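Local coordinates for protein beta-mannosidase (Trichoderma harzianum, PDB 4CVU) that probably releases terminal, non-reducing beta-D-mannose residues from beta-mannosides by hydrolysis, as a fungal member of glycoside hydrolase family 2, at residues E489-M494 / E556-T561; A718-E721 / R725-V728. One frame throughout, in Å; residues are numbered along the deposited sequence.

Contact 1 (E489-M494 / E556-T561); sequences EFENLM and ERYYNT. With NAG (2-acetamido-2-deoxy-beta-D-glucopyranose), chain D; NAG (2-acetamido-2-deoxy-beta-D-glucopyranose), chain F.
Glu-491, in the first turn of helix 490-501, reaches across to a type II' beta turn, Arg-557 to Asn-560, that carries an N-linked glycan. Among the polar contacts, the hydroxyl of Tyr-559 donates to the backbone O of Glu-491, OH to O 2.8 Å, arriving in the carbonyl plane on a lone pair. The Glu-491 chain, extended beyond CG (chi2 -179°), brings its OE2 within 2.6 Å of Glu-556 OE1, with the carboxylate planes 74° apart. One of the two acids is probably protonated, and Glu-491 OE2 is hydrogen-bonded to the hydroxyl of Tyr-513. A water bridges Glu-491 OE1 and the backbone N of Tyr-558, accepting from the latter. By van der Waals contact, Glu-491 OE1 lies obliquely 3.5 Å from CD1 of the Tyr-558 ring, whose hydroxyl bonds Glu-514 on helix 506-528. Within the turn, Asn-560 N and ND2 grip Arg-557 O from opposite faces of its plane. The sugar adds covalent and polar ties: Asn-560 ND2 is bonded to C1 of one N-acetylglucosamine, whose O7 accepts from Tyr-559 N. Arg-557 spans to a second N-acetylglucosamine, NH1 and NH2 both donating to O6 of that sugar, Arg-557 NH2 at 2.8 Å.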
loop_
_atom_site.group_PDB
_atom_site.type_symbol
_atom_site.label_atom_id
_atom_site.label_comp_id
_atom_site.label_asym_id
_atom_site.label_seq_id
_atom_site.Cartn_x
_atom_site.Cartn_y
_atom_site.Cartn_z
ATOM N N GLU A 489 -23.289 -25.719 -13.642
ATOM C CA GLU A 489 -22.898 -25.904 -15.059
ATOM C C GLU A 489 -22.571 -27.313 -15.606
ATOM O O GLU A 489 -21.548 -27.498 -16.246
ATOM C CB GLU A 489 -21.758 -24.946 -15.411
ATOM C CG GLU A 489 -22.253 -23.683 -16.118
ATOM C CD GLU A 489 -21.533 -22.424 -15.678
ATOM O OE1 GLU A 489 -20.390 -22.540 -15.159
ATOM O OE2 GLU A 489 -22.117 -21.303 -15.881
ATOM N N PHE A 490 -23.445 -28.281 -15.370
ATOM C CA PHE A 490 -23.234 -29.599 -15.831
ATOM C C PHE A 490 -23.830 -29.800 -17.222
ATOM O O PHE A 490 -23.116 -29.870 -18.158
ATOM C CB PHE A 490 -23.842 -30.580 -14.839
ATOM C CG PHE A 490 -22.962 -30.833 -13.686
ATOM C CD1 PHE A 490 -22.866 -29.924 -12.665
ATOM C CD2 PHE A 490 -22.142 -31.918 -13.675
ATOM C CE1 PHE A 490 -21.992 -30.141 -11.633
ATOM C CE2 PHE A 490 -21.263 -32.154 -12.645
ATOM C CZ PHE A 490 -21.193 -31.263 -11.609
ATOM N N GLU A 491 -25.142 -29.831 -17.324
ATOM C CA GLU A 491 -25.816 -30.201 -18.558
ATOM C C GLU A 491 -25.722 -29.145 -19.669
ATOM O O GLU A 491 -25.892 -29.446 -20.871
ATOM C CB GLU A 491 -27.286 -30.483 -18.259
ATOM C CG GLU A 491 -27.565 -31.862 -17.595
ATOM C CD GLU A 491 -29.054 -32.114 -17.337
ATOM O OE1 GLU A 491 -29.858 -31.806 -18.235
ATOM O OE2 GLU A 491 -29.431 -32.619 -16.251
ATOM N N ASN A 492 -25.530 -27.890 -19.268
ATOM C CA ASN A 492 -25.427 -26.802 -20.241
ATOM C C ASN A 492 -23.994 -26.518 -20.709
ATOM O O ASN A 492 -23.808 -25.822 -21.725
ATOM C CB ASN A 492 -26.087 -25.544 -19.698
ATOM C CG ASN A 492 -25.305 -24.905 -18.574
ATOM O OD1 ASN A 492 -24.833 -25.568 -17.670
ATOM N ND2 ASN A 492 -25.196 -23.577 -18.615
ATOM N N LEU A 493 -22.994 -27.038 -19.984
ATOM C CA LEU A 493 -21.580 -26.734 -20.275
ATOM C C LEU A 493 -20.640 -27.962 -20.207
ATOM O O LEU A 493 -20.127 -28.422 -21.224
ATOM C CB LEU A 493 -21.078 -25.627 -19.337
ATOM C CG LEU A 493 -19.657 -25.093 -19.577
ATOM C CD1 LEU A 493 -19.559 -24.459 -20.951
ATOM C CD2 LEU A 493 -19.254 -24.097 -18.515
ATOM N N MET A 494 -20.408 -28.493 -19.015
ATOM C CA MET A 494 -19.370 -29.506 -18.846
ATOM C C MET A 494 -19.673 -30.858 -19.468
ATOM O O MET A 494 -18.764 -31.504 -19.990
ATOM C CB MET A 494 -19.023 -29.689 -17.377
ATOM C CG MET A 494 -18.367 -28.473 -16.769
ATOM S SD MET A 494 -17.118 -27.727 -17.827
ATOM C CE MET A 494 -16.123 -29.196 -18.152
ATOM N N GLU A 556 -34.266 -36.734 -16.931
ATOM C CA GLU A 556 -33.955 -35.425 -17.594
ATOM C C GLU A 556 -34.320 -35.401 -19.063
ATOM O O GLU A 556 -34.183 -36.385 -19.756
ATOM C CB GLU A 556 -32.490 -35.100 -17.436
ATOM C CG GLU A 556 -32.081 -34.739 -16.010
ATOM C CD GLU A 556 -32.643 -33.387 -15.626
ATOM O OE1 GLU A 556 -31.983 -32.356 -15.947
ATOM O OE2 GLU A 556 -33.757 -33.350 -15.067
ATOM N N ARG A 557 -34.820 -34.259 -19.519
ATOM C CA ARG A 557 -35.063 -34.029 -20.942
ATOM C C ARG A 557 -33.798 -34.044 -21.761
ATOM O O ARG A 557 -33.765 -34.556 -22.859
ATOM C CB ARG A 557 -35.761 -32.682 -21.188
ATOM C CG ARG A 557 -36.324 -32.581 -22.590
ATOM C CD ARG A 557 -37.182 -31.366 -22.768
ATOM N NE ARG A 557 -38.499 -31.570 -22.240
ATOM C CZ ARG A 557 -39.467 -32.194 -22.893
ATOM N NH1 ARG A 557 -39.225 -32.695 -24.069
ATOM N NH2 ARG A 557 -40.657 -32.340 -22.363
ATOM N N TYR A 558 -32.755 -33.453 -21.206
ATOM C CA TYR A 558 -31.520 -33.255 -21.944
ATOM C C TYR A 558 -31.853 -32.563 -23.280
ATOM O O TYR A 558 -32.427 -31.516 -23.295
ATOM C CB TYR A 558 -30.735 -34.563 -22.149
ATOM C CG TYR A 558 -30.299 -35.270 -20.920
ATOM C CD1 TYR A 558 -29.358 -34.721 -20.110
ATOM C CD2 TYR A 558 -30.806 -36.498 -20.574
ATOM C CE1 TYR A 558 -28.933 -35.347 -18.986
ATOM C CE2 TYR A 558 -30.400 -37.141 -19.425
ATOM C CZ TYR A 558 -29.438 -36.546 -18.648
ATOM O OH TYR A 558 -29.008 -37.107 -17.525
ATOM N N TYR A 559 -31.507 -33.192 -24.385
ATOM C CA TYR A 559 -31.590 -32.590 -25.704
ATOM C C TYR A 559 -32.729 -33.220 -26.540
ATOM O O TYR A 559 -32.736 -33.125 -27.751
ATOM C CB TYR A 559 -30.174 -32.526 -26.360
ATOM C CG TYR A 559 -29.111 -32.317 -25.248
ATOM C CD1 TYR A 559 -29.320 -31.355 -24.223
ATOM C CD2 TYR A 559 -28.025 -33.145 -25.112
ATOM C CE1 TYR A 559 -28.443 -31.204 -23.148
ATOM C CE2 TYR A 559 -27.143 -33.005 -24.032
ATOM C CZ TYR A 559 -27.343 -32.034 -23.050
ATOM O OH TYR A 559 -26.453 -31.913 -22.007
ATOM N N ASN A 560 -33.683 -33.839 -25.855
ATOM C CA ASN A 560 -34.909 -34.355 -26.477
ATOM C C ASN A 560 -35.874 -33.205 -26.635
ATOM O O ASN A 560 -36.852 -33.115 -25.901
ATOM C CB ASN A 560 -35.580 -35.435 -25.628
ATOM C CG ASN A 560 -34.760 -36.708 -25.522
ATOM O OD1 ASN A 560 -34.661 -37.473 -26.475
ATOM N ND2 ASN A 560 -34.173 -36.935 -24.344
ATOM N N THR A 561 -35.587 -32.331 -27.594
ATOM C CA THR A 561 -36.320 -31.078 -27.734
ATOM C C THR A 561 -37.078 -30.995 -29.047
ATOM O O THR A 561 -36.855 -31.790 -29.976
ATOM C CB THR A 561 -35.379 -29.879 -27.623
ATOM O OG1 THR A 561 -34.376 -29.978 -28.621
ATOM C CG2 THR A 561 -34.733 -29.828 -26.244
HETATM C C1 NAG D . -33.370 -38.106 -23.994
HETATM C C2 NAG D . -31.869 -38.287 -24.202
HETATM C C3 NAG D . -31.366 -39.653 -23.743
HETATM C C4 NAG D . -31.858 -39.941 -22.330
HETATM C C5 NAG D . -33.367 -39.743 -22.253
HETATM C C6 NAG D . -33.897 -39.889 -20.834
HETATM C C7 NAG D . -31.072 -36.893 -26.046
HETATM C C8 NAG D . -30.856 -36.803 -27.532
HETATM N N2 NAG D . -31.578 -38.051 -25.601
HETATM O O3 NAG D . -29.949 -39.633 -23.818
HETATM O O4 NAG D . -31.573 -41.262 -21.924
HETATM O O5 NAG D . -33.681 -38.429 -22.643
HETATM O O6 NAG D . -33.189 -39.056 -19.963
HETATM O O7 NAG D . -30.773 -35.936 -25.308
HETATM C C1 NAG F . -43.512 -34.286 -20.790
HETATM C C2 NAG F . -44.129 -35.644 -20.401
HETATM C C3 NAG F . -43.466 -36.794 -21.128
HETATM C C4 NAG F . -43.442 -36.519 -22.608
HETATM C C5 NAG F . -42.761 -35.173 -22.862
HETATM C C6 NAG F . -42.777 -34.793 -24.342
HETATM C C7 NAG F . -45.075 -35.544 -18.138
HETATM C C8 NAG F . -44.909 -35.791 -16.655
HETATM N N2 NAG F . -44.068 -35.863 -18.961
HETATM O O3 NAG F . -44.253 -37.927 -20.873
HETATM O O4 NAG F . -42.752 -37.553 -23.259
HETATM O O5 NAG F . -43.492 -34.197 -22.185
HETATM O O6 NAG F . -41.935 -33.676 -24.517
HETATM O O7 NAG F . -46.115 -35.055 -18.556
HETATM O O HOH W 1 -32.792 -31.807 -18.971
#

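Contact 2 (A718-E721 / R725-V728); sequences AGLE and RWKV
Leu-720 and Trp-726 are paired across a single antiparallel beta bridge, the neck of a short hairpin-like turn between strand 702-705 and helix 729-736. Two backbone bonds flank this non-hydrogen-bonded pair: Glu-721 N to Arg-725 O, 2.9 Å, and Lys-727 N to Gly-719 O, 3.1 Å. Leu-720 lays CD2 over the face of the Trp-726 five-membered ring in a CH-pi contact, 3.7 Å from its centroid.

Lys-727 can be followed outward. Lys-727 CB lies 3.5 Å from Gly-719 O. Lys-727 CG also touches that oxygen and lies 3.5 Å from Glu-721 OE2. As the chain runs on extended, CD and CE pass alongside Ala-718 O, and NZ gives that oxygen a weak bond and is hydrogen-bonded to Ser-599 OG.

Glu-721 points its carboxylate past the aliphatic part of Arg-725, OE1 meeting CD at 3.5 Å. OE1 is hydrogen-bonded to the hydroxyls of Thr-605 and Ser-602, while a water donates to both OE2 and Trp-726 O. Replacing Glu-721 by an alanine removes the carboxylate, which is likely to cost the Thr-605 and Ser-602 hydroxyls their acceptor, leave the water with Trp-726 O as its partner here, and open a gap beside the Arg-725 and Lys-727 chains. Arg-725 itself reaches His-891 through NH1, and the indole NE1 of Trp-726 donates to Ser-410 OG.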
loop_
_atom_site.group_PDB
_atom_site.type_symbol
_atom_site.label_atom_id
_atom_site.label_comp_id
_atom_site.label_asym_id
_atom_site.label_seq_id
_atom_site.Cartn_x
_atom_site.Cartn_y
_atom_site.Cartn_z
ATOM N N ALA A 718 -18.877 -8.220 -10.214
ATOM C CA ALA A 718 -19.573 -7.796 -9.015
ATOM C C ALA A 718 -20.251 -6.456 -9.163
ATOM O O ALA A 718 -19.820 -5.609 -9.976
ATOM C CB ALA A 718 -18.577 -7.745 -7.831
ATOM N N GLY A 719 -21.360 -6.277 -8.427
ATOM C CA GLY A 719 -21.992 -5.001 -8.248
ATOM C C GLY A 719 -21.557 -4.401 -6.899
ATOM O O GLY A 719 -21.613 -3.219 -6.740
ATOM N N LEU A 720 -21.168 -5.233 -5.970
ATOM C CA LEU A 720 -20.719 -4.784 -4.614
ATOM C C LEU A 720 -19.288 -5.229 -4.441
ATOM O O LEU A 720 -18.977 -6.403 -4.578
ATOM C CB LEU A 720 -21.570 -5.406 -3.531
ATOM C CG LEU A 720 -23.106 -5.302 -3.622
ATOM C CD1 LEU A 720 -23.718 -6.058 -2.462
ATOM C CD2 LEU A 720 -23.630 -3.886 -3.680
ATOM N N GLU A 721 -18.439 -4.275 -4.079
ATOM C CA GLU A 721 -17.011 -4.470 -3.997
ATOM C C GLU A 721 -16.717 -5.090 -2.608
ATOM O O GLU A 721 -17.633 -5.223 -1.770
ATOM C CB GLU A 721 -16.278 -3.119 -4.290
ATOM C CG GLU A 721 -16.549 -2.532 -5.690
ATOM C CD GLU A 721 -16.060 -1.085 -5.868
ATOM O OE1 GLU A 721 -15.335 -0.563 -4.992
ATOM O OE2 GLU A 721 -16.353 -0.472 -6.911
ATOM N N ARG A 725 -18.783 -1.499 -1.019
ATOM C CA ARG A 725 -19.034 -0.248 -1.735
ATOM C C ARG A 725 -19.808 -0.612 -2.989
ATOM O O ARG A 725 -19.438 -1.536 -3.640
ATOM C CB ARG A 725 -17.712 0.390 -2.222
ATOM C CG ARG A 725 -17.922 1.674 -3.046
ATOM C CD ARG A 725 -16.654 2.339 -3.516
ATOM N NE ARG A 725 -15.995 3.017 -2.400
ATOM C CZ ARG A 725 -16.137 4.308 -2.057
ATOM N NH1 ARG A 725 -16.908 5.131 -2.750
ATOM N NH2 ARG A 725 -15.487 4.781 -0.973
ATOM N N TRP A 726 -20.812 0.169 -3.293
ATOM C CA TRP A 726 -21.607 0.055 -4.515
ATOM C C TRP A 726 -20.873 0.589 -5.750
ATOM O O TRP A 726 -20.427 1.719 -5.780
ATOM C CB TRP A 726 -22.894 0.812 -4.315
ATOM C CG TRP A 726 -23.856 0.137 -3.417
ATOM C CD1 TRP A 726 -23.571 -0.605 -2.352
ATOM C CD2 TRP A 726 -25.280 0.109 -3.555
ATOM N NE1 TRP A 726 -24.719 -1.082 -1.760
ATOM C CE2 TRP A 726 -25.786 -0.652 -2.481
ATOM C CE3 TRP A 726 -26.176 0.704 -4.437
ATOM C CZ2 TRP A 726 -27.135 -0.885 -2.303
ATOM C CZ3 TRP A 726 -27.523 0.494 -4.247
ATOM C CH2 TRP A 726 -27.989 -0.328 -3.196
ATOM N N LYS A 727 -20.823 -0.228 -6.794
ATOM C CA LYS A 727 -20.525 0.226 -8.129
ATOM C C LYS A 727 -21.730 1.005 -8.629
ATOM O O LYS A 727 -22.686 1.224 -7.883
ATOM C CB LYS A 727 -20.253 -0.959 -9.074
ATOM C CG LYS A 727 -19.042 -1.805 -8.690
ATOM C CD LYS A 727 -18.573 -2.673 -9.858
ATOM C CE LYS A 727 -17.432 -3.598 -9.419
ATOM N NZ LYS A 727 -16.964 -4.617 -10.407
ATOM N N VAL A 728 -21.667 1.415 -9.899
ATOM C CA VAL A 728 -22.789 2.007 -10.582
ATOM C C VAL A 728 -23.911 0.967 -10.745
ATOM O O VAL A 728 -25.069 1.326 -10.616
ATOM C CB VAL A 728 -22.415 2.603 -11.954
ATOM C CG1 VAL A 728 -23.619 3.180 -12.680
ATOM C CG2 VAL A 728 -21.388 3.704 -11.788
HETATM O O HOH W 2 -17.707 1.840 -6.761
#

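Overall arrangement
Reading from the N terminus, helix 490-501 starts soon after strand 481-485 of the mixed sheet. Contact 1 closes a loop of 61 residues, about half of them helical, bringing the glycosylated turn after strand 554-556 back to the start of that helix, with helix 506-528 beside both. The chain then passes helix 664-692 and strand 702-705 before contact 2 closes a much smaller loop of three residues, just ahead of helix 729-736. The two loops stand in series, neither nesting nor crossing. The centres of contact 1 and contact 2 lie about 33 Å apart. Contact 2 faces strand 884-890, joining the region of the mixed sheet to the C-terminal Ig-fold domain.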